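Local coordinates for protein SSD1 (Saccharomyces cerevisiae S288C, PDB 7AM1) that binds mRNA untranslated regions and represses translation, as a non-enzymatic member of the RNase II family with an alternative RNA recognition site, at residues Y354-N357 / E363-I366; E377-V382 / L438-G443; S303-I308 / I318-N323; L537-R542 / A709-I714; Y597-N602 / K609-I614. All blocks are in the same frame, centred on the assembly; numbering follows the deposited sequence.

Contact 1 (Y354-N357 / E363-I366); sequences YRRN and EYNI
Asn357 and Tyr364 bring the two backbones no closer than 10.0 Å, CA to CA, where the chain leaves the edge strand 356-358 and returns through the loop ahead of strand 367-370. No direct hydrogen bond spans this distance, and the contact rests on the Arg356 and Tyr364 side chains, with the backbone O of Asn357 beside the ring. The Arg356 chain runs extended from CG to NE, with CG on the far side of CB from the backbone N (chi1 -179°), which carries the guanidinium across to the phenol. Arg356 NH2 stops 4.1 Å from Tyr364 OH, and the hydroxyl lies at the edge of the guanidinium. The two side chains meet at roughly a right angle, with their flat groups turned 74° apart. A water lies in plane at the edges of both groups and receives a weak bond of 2.7 Å from Arg356 NH2; its distance to Tyr364 OH is too short to be relied on, so a water bridge is doubtful. The carbonyl O of Asn357 approaches the tyrosine ring obliquely, 4.3 Å from Tyr364 CE2. Asn357 OD1 is bonded to Thr359 OG1, two residues on. This is a sparse surface contact of the RNB domain. Arg356 makes a cation-pi contact with Trp466 of strand 462-472, and the tyrosine ring packs edge-to-face with His381, reaching from the sheet edge across to strand 378-384.

Contact 2 (E377-V382 / L438-G443); sequences EFALHV and LSLAPG
Glu377 begins the contact with its backbone: its carbonyl carbon lies 3.8 Å from Leu440 CD1, while its side chain heads off in the other direction. There the carboxylate is held by two N-H groups, OE1 by the backbone N of Met664 and OE2 by the indole NE1 of Trp374. Phe378 follows, and it too offers only main chain, its N being 3.7 Å from the same methyl. Leu440 CD1 therefore rests over the face of the peptide that joins Glu377 to Phe378, and CB of Phe378 leads away from the loop. At Ala379 the strand turns its side chain toward the leucine, and CB meets Leu440 CD1 at 3.8 Å, the one apolar side-chain pair between the segments. One methyl thus touches three successive residues. The leucine reaches them because its CG is set opposite the carbonyl carbon (chi1 -55°), which puts CD1 over the strand. Glu377 and Ser439 have the nearest CA atoms, 6.0 Å apart, yet no hydrogen bond links the segments; Ser439 OG is bonded instead to the N of Ser376, just ahead of Glu377. The contact closes the loop after helix 432-438 over strand 378-384 in the RNB domain. Leu440 also packs on Val397 of the adjoining strand 389-397, whereas Phe378 and Leu380 fill the other face of the sheet against helix 544-568.

Contact 3 (S303-I308 / I318-N323); sequences SELGDI and ILRDNN
In the helix that turns Arg320 toward Leu305, the carbonyl O of Ile318 is gripped by two N-H groups of Asn322. The backbone N of Asn322 lies 3.2 Å from Ile318 O, and the side-chain Asn322 ND2 lies 2.9 Å from Ile318 O. They arrive from opposite faces of the carbonyl plane, and the side-chain bond is fairly straight, with an N-H...O angle of 153°. The asparagine thus folds back over the last turn and helps to close it. Asn323 completes the helix end: with positive phi (73°) it is the C-prime residue of a Schellman motif, and its N donates to Arg320 O at 2.8 Å. Across the contact the work is done by Arg320. Its chain is bent at chi2 (-73°), so that it runs alongside Leu305 in the opposite sense and the guanidinium comes to the strand at a slant. Leu305 CD2 lies 4.1 Å from Arg320 CG, a normal packing distance; its separation from NH1 is shorter than such a pair should allow, and that detail is doubtful. Ser303 OG stays 4.0 Å from Arg320 NH1, too far for a hydrogen bond. The charge is instead met within the helix, by a salt bridge from NE to Asp316. The arrangement packs helix 311-321 against edge strand 298-307 within the second cold-shock domain. Strand 281-289 pairs with that strand, and the long helix 689-725 packs on Ile318 and bonds to the Asn322 side chain.

Contact 4 (L537-R542 / A709-I714); sequences LNILDR and AQEQAI
Ile539 and Ile714 form the apolar centre of a joint between a type I beta turn, Asn538 to Asp541, in the RNB-domain loop before helix 544-568, and the long helix 689-725. Their side chains meet at a slant, CG2 of Ile539 coming 4.0 Å from CD1 of Ile714. In Ile539, CG1 takes the crowded position between backbone N and carbonyl carbon (chi1 55°), and this brings CG2 round to face the helix. The same methyl also meets Glu711, whose side chain crosses Ile539 at about a right angle after bending at chi2; Glu711 OE2 stops 3.7 Å from Ile539 CG2. A pentaethylene glycol, probably from the crystallisation liquor, sits about 4 Å from the Glu711 side chain. Leu537 adds its backbone, while its side chain swings round to pack on Leu717, Leu718 and Thr721 further along the helix. The turn is stiffened from within: Asp541 N bonds to Asn538 O at 3.0 Å, and Asn538 OD1 takes the N-H of Leu540 from above its carbonyl plane, at 2.9 Å, in an Asx turn. At the other end of the contact the CG2 methyl of Ile714 presses on the carbonyl O of Leu537, 3.4 Å away.

Contact 5 (Y597-N602 / K609-I614); sequences YNFDTN and KGVLKI
Phe599 lies flat on the backbone of helix 604-612, at Gly610. From CB, CG falls between the backbone N and the carbonyl carbon (chi1 57°), which lays the ring on the helix. CG meets Gly610 CA at 3.7 Å, and CD1 and CD2 flank the same carbon. Farther out CE2 faces the Gly610 carbonyl carbon at 3.9 Å. At the tip CZ reaches the peptide N of Val611 at 4.1 Å and the CG2 methyl of that residue at nearly the same distance. Gly610 CA sits almost exactly over the ring centre, 3.8 Å from the centroid and 12° off the normal, a CH-pi contact made by a residue without a side chain. Tyr597 makes a second such contact, with Ile614. Ile614 CD1 stands over one face of the Tyr597 ring, 4.3 Å from the centroid and nearer the rim, while Ile614 CG2 touches Tyr597 OH at 3.6 Å. After Phe599 the loop bends through an Asx turn, in which Asp600 OD1 accepts from Asn602 N. Helix 582-595 packs on Phe599 through Ile592, and Ile623 of helix 617-629 packs on both Tyr597 and Ile614. No hydrogen bond or salt bridge crosses between the segments, so the loop is held to its helix by aromatic faces on C-H groups, an attraction that depends on close fit more than on bond direction.

How the contacts relate
Two pairs of these contacts touch directly. Contacts 1 and 2 share the mixed sheet of the RNB domain: Ile366 CG2 lies 3.6 Å from Ala379 CB, the alanine that meets Leu440. Contacts 3 and 4 are joined by a probable hydrogen bond of 3.0 Å between Asn322 ND2 and Gln712 OE1, which ties the second cold-shock domain to helix 689-725. Contact 5 stands apart, about 11 Å from contact 4 between nearest atoms and on the opposite side of the chain's centre from contact 3. Contacts 2 and 4 come within about 12 Å at their nearest atoms. In this pseudonuclease the bound pentaethylene glycol lies beside contact 4, at Glu711.

Contact 1 (Y354-N357 / E363-I366)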
# COMPACT_ATOMS: atom_id res chain seq x y z
N TYR A 354 9.42 -39.61 9.58
CA TYR A 354 9.15 -39.59 8.15
C TYR A 354 9.68 -38.35 7.44
O TYR A 354 9.68 -38.31 6.21
CB TYR A 354 7.64 -39.69 7.91
N ARG A 355 10.12 -37.33 8.18
CA ARG A 355 10.53 -36.07 7.56
C ARG A 355 11.96 -36.16 7.06
O ARG A 355 12.81 -36.81 7.68
CB ARG A 355 10.39 -34.92 8.56
CG ARG A 355 9.04 -34.86 9.24
CD ARG A 355 8.85 -33.57 10.03
NE ARG A 355 7.43 -33.24 10.17
CZ ARG A 355 6.83 -32.21 9.59
NH1 ARG A 355 7.51 -31.35 8.84
NH2 ARG A 355 5.53 -32.02 9.78
N ARG A 356 12.23 -35.52 5.92
CA ARG A 356 13.60 -35.42 5.44
C ARG A 356 14.41 -34.63 6.45
O ARG A 356 14.05 -33.51 6.81
CB ARG A 356 13.65 -34.76 4.06
CG ARG A 356 15.07 -34.66 3.49
CD ARG A 356 15.08 -34.34 2.00
NE ARG A 356 16.43 -34.09 1.51
CZ ARG A 356 16.73 -33.61 0.30
NH1 ARG A 356 15.76 -33.33 -0.56
NH2 ARG A 356 17.99 -33.42 -0.04
N ASN A 357 15.51 -35.21 6.90
CA ASN A 357 16.25 -34.67 8.04
C ASN A 357 17.41 -33.81 7.55
O ASN A 357 18.26 -34.28 6.79
CB ASN A 357 16.75 -35.79 8.94
CG ASN A 357 17.28 -35.27 10.26
OD1 ASN A 357 18.32 -34.62 10.30
ND2 ASN A 357 16.56 -35.56 11.34
N GLU A 363 26.67 -31.77 7.44
CA GLU A 363 26.25 -31.85 6.05
C GLU A 363 25.55 -30.60 5.55
O GLU A 363 25.64 -30.29 4.37
CB GLU A 363 25.31 -33.04 5.84
CG GLU A 363 25.90 -34.40 6.17
CD GLU A 363 27.00 -34.83 5.21
OE1 GLU A 363 26.98 -34.40 4.04
OE2 GLU A 363 27.87 -35.62 5.62
N TYR A 364 24.84 -29.89 6.43
CA TYR A 364 24.06 -28.72 6.04
C TYR A 364 24.38 -27.58 6.99
O TYR A 364 24.40 -27.77 8.21
CB TYR A 364 22.55 -29.03 6.07
CG TYR A 364 22.17 -30.17 5.17
CD1 TYR A 364 21.94 -29.96 3.82
CD2 TYR A 364 22.04 -31.46 5.66
CE1 TYR A 364 21.59 -31.00 2.98
CE2 TYR A 364 21.69 -32.51 4.83
CZ TYR A 364 21.47 -32.27 3.49
OH TYR A 364 21.13 -33.31 2.66
N ASN A 365 24.67 -26.42 6.42
CA ASN A 365 24.89 -25.19 7.17
C ASN A 365 23.67 -24.30 6.91
O ASN A 365 23.67 -23.44 6.03
CB ASN A 365 26.18 -24.50 6.77
CG ASN A 365 26.50 -23.30 7.64
OD1 ASN A 365 25.67 -22.83 8.41
ND2 ASN A 365 27.73 -22.80 7.53
N ILE A 366 22.61 -24.55 7.67
CA ILE A 366 21.35 -23.82 7.51
C ILE A 366 21.42 -22.55 8.33
O ILE A 366 21.74 -22.58 9.53
CB ILE A 366 20.16 -24.69 7.93
CG1 ILE A 366 19.98 -25.85 6.94
CG2 ILE A 366 18.88 -23.87 7.97
CD1 ILE A 366 19.10 -26.96 7.47
O HOH W 1 20.66 -32.94 0.30

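Contact 2 (E377-V382 / L438-G443)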
# COMPACT_ATOMS: atom_id res chain seq x y z
N GLU A 377 10.96 -17.29 10.29
CA GLU A 377 10.11 -18.32 9.72
C GLU A 377 10.66 -18.91 8.43
O GLU A 377 10.03 -19.80 7.85
CB GLU A 377 8.69 -17.78 9.48
CG GLU A 377 8.56 -16.61 8.52
CD GLU A 377 7.13 -16.07 8.50
OE1 GLU A 377 6.20 -16.90 8.45
OE2 GLU A 377 6.92 -14.84 8.53
N PHE A 378 11.84 -18.48 7.99
CA PHE A 378 12.44 -18.93 6.74
C PHE A 378 13.92 -19.15 6.96
O PHE A 378 14.58 -18.34 7.62
CB PHE A 378 12.21 -17.90 5.64
CG PHE A 378 12.73 -18.32 4.30
CD1 PHE A 378 12.03 -19.22 3.53
CD2 PHE A 378 13.90 -17.77 3.79
CE1 PHE A 378 12.48 -19.60 2.29
CE2 PHE A 378 14.35 -18.14 2.55
CZ PHE A 378 13.64 -19.05 1.80
N ALA A 379 14.44 -20.25 6.42
CA ALA A 379 15.85 -20.60 6.56
C ALA A 379 16.34 -21.17 5.24
O ALA A 379 15.57 -21.68 4.43
CB ALA A 379 16.06 -21.59 7.71
N LEU A 380 17.66 -21.10 5.04
CA LEU A 380 18.26 -21.51 3.79
C LEU A 380 19.53 -22.30 4.03
O LEU A 380 20.20 -22.14 5.06
CB LEU A 380 18.65 -20.30 2.92
CG LEU A 380 17.59 -19.46 2.23
CD1 LEU A 380 18.24 -18.18 1.71
CD2 LEU A 380 16.92 -20.25 1.11
N HIS A 381 19.88 -23.15 3.07
CA HIS A 381 21.23 -23.69 2.99
C HIS A 381 21.63 -23.74 1.53
O HIS A 381 20.78 -23.79 0.63
CB HIS A 381 21.36 -25.08 3.64
CG HIS A 381 20.82 -26.21 2.82
ND1 HIS A 381 19.58 -26.77 3.06
CD2 HIS A 381 21.37 -26.93 1.82
CE1 HIS A 381 19.38 -27.78 2.22
NE2 HIS A 381 20.45 -27.89 1.45
N VAL A 382 22.94 -23.67 1.30
CA VAL A 382 23.52 -23.91 -0.02
C VAL A 382 24.59 -24.97 0.19
O VAL A 382 25.37 -24.88 1.15
CB VAL A 382 24.09 -22.64 -0.66
CG1 VAL A 382 24.95 -22.99 -1.86
CG2 VAL A 382 22.99 -21.69 -1.05
N LEU A 438 7.95 -21.35 18.05
CA LEU A 438 8.14 -21.84 16.69
C LEU A 438 9.19 -21.07 15.90
O LEU A 438 9.58 -21.52 14.82
CB LEU A 438 6.82 -21.83 15.92
CG LEU A 438 5.68 -22.64 16.55
CD1 LEU A 438 4.56 -22.81 15.53
CD2 LEU A 438 6.15 -23.99 17.06
N SER A 439 9.64 -19.91 16.39
CA SER A 439 10.65 -19.14 15.68
C SER A 439 11.92 -19.96 15.53
O SER A 439 12.45 -20.49 16.51
CB SER A 439 10.94 -17.83 16.42
OG SER A 439 11.91 -17.05 15.74
N LEU A 440 12.41 -20.06 14.29
CA LEU A 440 13.63 -20.81 14.03
C LEU A 440 14.80 -20.21 14.79
O LEU A 440 14.98 -18.99 14.82
CB LEU A 440 13.93 -20.81 12.53
CG LEU A 440 12.80 -21.32 11.63
CD1 LEU A 440 13.16 -21.13 10.16
CD2 LEU A 440 12.51 -22.79 11.93
N ALA A 441 15.62 -21.07 15.39
CA ALA A 441 16.76 -20.60 16.17
C ALA A 441 17.88 -21.62 16.10
O ALA A 441 17.61 -22.82 15.99
CB ALA A 441 16.39 -20.34 17.64
N PRO A 442 19.14 -21.19 16.17
CA PRO A 442 20.24 -22.16 16.15
C PRO A 442 20.11 -23.18 17.27
O PRO A 442 19.73 -22.85 18.39
CB PRO A 442 21.49 -21.29 16.31
CG PRO A 442 21.08 -19.95 15.81
CD PRO A 442 19.63 -19.80 16.18
N GLY A 443 20.45 -24.43 16.95
CA GLY A 443 20.38 -25.51 17.91
C GLY A 443 18.99 -26.04 18.19
O GLY A 443 18.87 -27.09 18.84

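Contact 3 (S303-I308 / I318-N323)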
# COMPACT_ATOMS: atom_id res chain seq x y z
N SER A 303 -17.59 1.78 19.48
CA SER A 303 -16.64 2.12 20.52
C SER A 303 -16.35 3.61 20.51
O SER A 303 -16.55 4.30 19.51
CB SER A 303 -15.33 1.34 20.35
OG SER A 303 -15.57 -0.06 20.24
N GLU A 304 -15.89 4.09 21.66
CA GLU A 304 -15.26 5.40 21.80
C GLU A 304 -13.78 5.16 22.04
O GLU A 304 -13.40 4.54 23.04
CB GLU A 304 -15.87 6.20 22.95
CG GLU A 304 -15.30 7.60 23.09
CD GLU A 304 -15.96 8.38 24.22
OE1 GLU A 304 -16.99 7.90 24.74
OE2 GLU A 304 -15.45 9.46 24.58
N LEU A 305 -12.94 5.64 21.12
CA LEU A 305 -11.52 5.32 21.18
C LEU A 305 -10.74 6.26 22.10
O LEU A 305 -9.82 5.83 22.79
CB LEU A 305 -10.92 5.35 19.77
CG LEU A 305 -11.45 4.30 18.79
CD1 LEU A 305 -10.65 4.38 17.49
CD2 LEU A 305 -11.40 2.90 19.38
N GLY A 306 -11.08 7.55 22.09
CA GLY A 306 -10.40 8.53 22.91
C GLY A 306 -10.05 9.76 22.11
O GLY A 306 -10.61 10.01 21.04
N ASP A 307 -9.12 10.54 22.65
CA ASP A 307 -8.75 11.81 22.04
C ASP A 307 -8.12 11.59 20.66
O ASP A 307 -7.29 10.70 20.46
CB ASP A 307 -7.79 12.58 22.95
CG ASP A 307 -8.46 13.08 24.22
OD1 ASP A 307 -9.70 13.23 24.22
OD2 ASP A 307 -7.75 13.32 25.22
N ILE A 308 -8.52 12.44 19.72
CA ILE A 308 -8.19 12.25 18.31
C ILE A 308 -6.68 12.31 18.07
O ILE A 308 -6.18 11.66 17.14
CB ILE A 308 -8.94 13.30 17.47
CG1 ILE A 308 -8.80 13.00 15.98
CG2 ILE A 308 -8.42 14.70 17.77
CD1 ILE A 308 -9.70 13.84 15.12
N ILE A 318 -6.31 3.46 13.67
CA ILE A 318 -5.88 2.88 12.40
C ILE A 318 -6.21 1.39 12.37
O ILE A 318 -6.70 0.87 11.36
CB ILE A 318 -4.38 3.13 12.17
CG1 ILE A 318 -4.14 4.61 11.86
CG2 ILE A 318 -3.84 2.22 11.05
CD1 ILE A 318 -2.70 5.04 11.91
N LEU A 319 -5.95 0.69 13.47
CA LEU A 319 -6.22 -0.75 13.51
C LEU A 319 -7.71 -1.03 13.38
O LEU A 319 -8.12 -1.89 12.59
CB LEU A 319 -5.65 -1.35 14.79
CG LEU A 319 -4.13 -1.51 14.85
CD1 LEU A 319 -3.68 -1.86 16.26
CD2 LEU A 319 -3.66 -2.58 13.87
N ARG A 320 -8.54 -0.33 14.17
CA ARG A 320 -9.98 -0.57 14.14
C ARG A 320 -10.57 -0.20 12.79
O ARG A 320 -11.46 -0.91 12.28
CB ARG A 320 -10.69 0.24 15.22
CG ARG A 320 -10.25 0.07 16.65
CD ARG A 320 -10.69 -1.24 17.24
NE ARG A 320 -10.05 -1.44 18.54
CZ ARG A 320 -10.52 -0.94 19.68
NH1 ARG A 320 -11.63 -0.22 19.68
NH2 ARG A 320 -9.88 -1.16 20.82
N ASP A 321 -10.14 0.93 12.21
CA ASP A 321 -10.66 1.33 10.92
C ASP A 321 -10.37 0.28 9.87
O ASP A 321 -11.11 0.16 8.88
CB ASP A 321 -10.06 2.67 10.49
CG ASP A 321 -10.78 3.28 9.30
OD1 ASP A 321 -12.03 3.31 9.30
OD2 ASP A 321 -10.08 3.74 8.37
N ASN A 322 -9.28 -0.46 10.04
CA ASN A 322 -8.95 -1.57 9.16
C ASN A 322 -9.34 -2.92 9.74
O ASN A 322 -8.77 -3.94 9.35
CB ASN A 322 -7.46 -1.50 8.83
CG ASN A 322 -7.14 -0.32 7.94
OD1 ASN A 322 -7.46 -0.33 6.75
ND2 ASN A 322 -6.53 0.72 8.51
N ASN A 323 -10.29 -2.95 10.68
CA ASN A 323 -11.00 -4.17 11.07
C ASN A 323 -10.14 -5.13 11.89
O ASN A 323 -10.40 -6.34 11.90
CB ASN A 323 -11.56 -4.88 9.84
CG ASN A 323 -12.48 -3.99 9.04
OD1 ASN A 323 -13.58 -3.68 9.48
ND2 ASN A 323 -12.01 -3.51 7.89

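Contact 4 (L537-R542 / A709-I714)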
# COMPACT_ATOMS: atom_id res chain seq x y z
N LEU A 537 10.31 4.22 7.24
CA LEU A 537 9.62 5.49 7.07
C LEU A 537 9.44 5.83 5.59
O LEU A 537 8.52 6.59 5.25
CB LEU A 537 10.39 6.59 7.79
CG LEU A 537 9.60 7.73 8.44
CD1 LEU A 537 8.56 7.21 9.43
CD2 LEU A 537 10.60 8.69 9.12
N ASN A 538 10.28 5.29 4.72
CA ASN A 538 10.19 5.53 3.29
C ASN A 538 9.77 4.23 2.60
O ASN A 538 10.51 3.24 2.63
CB ASN A 538 11.53 6.02 2.74
CG ASN A 538 11.43 6.52 1.31
OD1 ASN A 538 10.48 6.21 0.60
ND2 ASN A 538 12.41 7.31 0.89
N ILE A 539 8.58 4.24 1.99
CA ILE A 539 8.08 3.05 1.32
C ILE A 539 8.96 2.64 0.15
O ILE A 539 8.86 1.51 -0.33
CB ILE A 539 6.63 3.27 0.84
CG1 ILE A 539 6.52 4.52 -0.04
CG2 ILE A 539 5.69 3.39 2.03
CD1 ILE A 539 5.20 4.62 -0.79
N LEU A 540 9.83 3.54 -0.32
CA LEU A 540 10.71 3.21 -1.43
C LEU A 540 11.93 2.40 -1.00
O LEU A 540 12.60 1.81 -1.86
CB LEU A 540 11.17 4.50 -2.12
CG LEU A 540 10.06 5.35 -2.76
CD1 LEU A 540 10.64 6.65 -3.31
CD2 LEU A 540 9.34 4.57 -3.86
N ASP A 541 12.24 2.36 0.29
CA ASP A 541 13.45 1.69 0.75
C ASP A 541 13.34 0.18 0.57
O ASP A 541 12.33 -0.43 0.92
CB ASP A 541 13.73 2.02 2.22
CG ASP A 541 14.24 3.44 2.45
OD1 ASP A 541 14.37 4.23 1.49
OD2 ASP A 541 14.52 3.77 3.62
N ARG A 542 14.39 -0.41 -0.00
CA ARG A 542 14.59 -1.86 -0.04
C ARG A 542 16.09 -2.08 -0.02
O ARG A 542 16.83 -1.35 -0.69
CB ARG A 542 13.99 -2.51 -1.29
CG ARG A 542 12.52 -2.30 -1.52
CD ARG A 542 11.66 -3.11 -0.56
NE ARG A 542 10.24 -2.82 -0.79
CZ ARG A 542 9.24 -3.48 -0.23
NH1 ARG A 542 9.47 -4.48 0.61
NH2 ARG A 542 7.99 -3.14 -0.52
N ALA A 709 -3.31 -0.28 6.89
CA ALA A 709 -2.85 0.08 8.23
C ALA A 709 -1.37 0.42 8.23
O ALA A 709 -0.95 1.41 8.83
CB ALA A 709 -3.14 -1.07 9.21
N GLN A 710 -0.56 -0.38 7.53
CA GLN A 710 0.88 -0.15 7.52
C GLN A 710 1.20 1.22 6.93
O GLN A 710 1.95 2.00 7.53
CB GLN A 710 1.59 -1.26 6.75
CG GLN A 710 3.06 -0.98 6.46
CD GLN A 710 3.81 -2.20 5.97
OE1 GLN A 710 4.35 -2.23 4.87
NE2 GLN A 710 3.85 -3.23 6.81
N GLU A 711 0.61 1.55 5.78
CA GLU A 711 0.92 2.84 5.15
C GLU A 711 0.33 4.01 5.93
O GLU A 711 0.92 5.09 5.96
CB GLU A 711 0.42 2.84 3.71
CG GLU A 711 1.18 1.83 2.84
CD GLU A 711 1.58 2.37 1.48
OE1 GLU A 711 0.92 3.31 0.98
OE2 GLU A 711 2.56 1.84 0.90
N GLN A 712 -0.84 3.82 6.54
CA GLN A 712 -1.42 4.88 7.36
C GLN A 712 -0.54 5.19 8.56
O GLN A 712 -0.40 6.35 8.95
CB GLN A 712 -2.83 4.48 7.79
CG GLN A 712 -3.86 4.63 6.69
CD GLN A 712 -5.18 3.95 7.01
OE1 GLN A 712 -5.41 3.49 8.12
NE2 GLN A 712 -6.06 3.87 6.01
N ALA A 713 0.04 4.15 9.16
CA ALA A 713 0.91 4.36 10.32
C ALA A 713 2.24 4.98 9.90
O ALA A 713 2.78 5.84 10.60
CB ALA A 713 1.12 3.03 11.04
N ILE A 714 2.78 4.57 8.75
CA ILE A 714 3.95 5.25 8.21
C ILE A 714 3.65 6.72 7.99
O ILE A 714 4.42 7.60 8.39
CB ILE A 714 4.40 4.59 6.89
CG1 ILE A 714 4.95 3.18 7.14
CG2 ILE A 714 5.43 5.46 6.20
CD1 ILE A 714 5.15 2.38 5.86

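Contact 5 (Y597-N602 / K609-I614)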
# COMPACT_ATOMS: atom_id res chain seq x y z
N TYR A 597 10.50 8.54 -23.25
CA TYR A 597 10.76 7.11 -23.26
C TYR A 597 9.71 6.42 -24.11
O TYR A 597 8.50 6.59 -23.89
CB TYR A 597 10.73 6.55 -21.83
CG TYR A 597 11.78 7.13 -20.92
CD1 TYR A 597 11.53 8.27 -20.17
CD2 TYR A 597 13.02 6.53 -20.80
CE1 TYR A 597 12.49 8.81 -19.33
CE2 TYR A 597 13.99 7.06 -19.96
CZ TYR A 597 13.72 8.19 -19.23
OH TYR A 597 14.69 8.71 -18.41
N ASN A 598 10.16 5.64 -25.10
CA ASN A 598 9.26 4.98 -26.04
C ASN A 598 9.43 3.46 -25.99
O ASN A 598 9.26 2.78 -27.00
CB ASN A 598 9.49 5.50 -27.46
CG ASN A 598 9.36 7.02 -27.55
OD1 ASN A 598 10.35 7.73 -27.67
ND2 ASN A 598 8.12 7.51 -27.51
N PHE A 599 9.76 2.92 -24.82
CA PHE A 599 9.96 1.48 -24.71
C PHE A 599 8.63 0.75 -24.72
O PHE A 599 7.56 1.33 -24.50
CB PHE A 599 10.76 1.13 -23.45
CG PHE A 599 10.15 1.61 -22.17
CD1 PHE A 599 9.05 0.97 -21.62
CD2 PHE A 599 10.68 2.69 -21.50
CE1 PHE A 599 8.50 1.41 -20.43
CE2 PHE A 599 10.13 3.14 -20.31
CZ PHE A 599 9.04 2.49 -19.78
N ASP A 600 8.70 -0.56 -24.97
CA ASP A 600 7.51 -1.37 -25.15
C ASP A 600 6.80 -1.59 -23.82
O ASP A 600 7.44 -1.89 -22.80
CB ASP A 600 7.89 -2.72 -25.77
CG ASP A 600 6.71 -3.67 -25.89
OD1 ASP A 600 5.55 -3.22 -25.77
OD2 ASP A 600 6.95 -4.88 -26.10
N THR A 601 5.48 -1.42 -23.82
CA THR A 601 4.66 -1.59 -22.63
C THR A 601 3.60 -2.68 -22.82
O THR A 601 2.70 -2.80 -21.98
CB THR A 601 3.97 -0.28 -22.24
OG1 THR A 601 3.08 0.14 -23.29
CG2 THR A 601 5.00 0.82 -22.00
N ASN A 602 3.69 -3.47 -23.89
CA ASN A 602 2.68 -4.47 -24.21
C ASN A 602 2.74 -5.70 -23.31
O ASN A 602 1.77 -6.47 -23.27
CB ASN A 602 2.81 -4.90 -25.67
N LYS A 609 11.49 -4.07 -17.92
CA LYS A 609 12.84 -3.88 -18.42
C LYS A 609 13.08 -2.42 -18.82
O LYS A 609 14.17 -1.88 -18.60
CB LYS A 609 13.09 -4.79 -19.62
CG LYS A 609 13.24 -6.26 -19.27
CD LYS A 609 13.56 -7.08 -20.51
CE LYS A 609 13.42 -8.56 -20.24
NZ LYS A 609 13.34 -9.37 -21.50
N GLY A 610 12.07 -1.77 -19.39
CA GLY A 610 12.21 -0.38 -19.76
C GLY A 610 12.41 0.52 -18.55
O GLY A 610 13.24 1.43 -18.57
N VAL A 611 11.67 0.26 -17.48
CA VAL A 611 11.82 1.04 -16.25
C VAL A 611 13.19 0.79 -15.63
O VAL A 611 13.90 1.74 -15.28
CB VAL A 611 10.68 0.71 -15.27
CG1 VAL A 611 10.87 1.44 -13.96
CG2 VAL A 611 9.32 1.08 -15.87
N LEU A 612 13.57 -0.48 -15.49
CA LEU A 612 14.84 -0.81 -14.86
C LEU A 612 16.04 -0.27 -15.64
O LEU A 612 17.12 -0.11 -15.05
CB LEU A 612 14.96 -2.33 -14.69
CG LEU A 612 13.94 -2.95 -13.73
CD1 LEU A 612 14.08 -4.46 -13.71
CD2 LEU A 612 14.09 -2.40 -12.32
N LYS A 613 15.89 0.01 -16.93
CA LYS A 613 16.99 0.54 -17.73
C LYS A 613 17.30 2.00 -17.42
O LYS A 613 18.38 2.48 -17.78
CB LYS A 613 16.67 0.43 -19.23
CG LYS A 613 17.35 -0.70 -19.97
CD LYS A 613 17.83 -0.25 -21.35
N ILE A 614 16.38 2.72 -16.78
CA ILE A 614 16.54 4.15 -16.56
C ILE A 614 17.66 4.39 -15.55
O ILE A 614 17.59 3.93 -14.41
CB ILE A 614 15.23 4.79 -16.11
CG1 ILE A 614 14.14 4.54 -17.15
CG2 ILE A 614 15.40 6.28 -15.87
CD1 ILE A 614 12.77 5.01 -16.74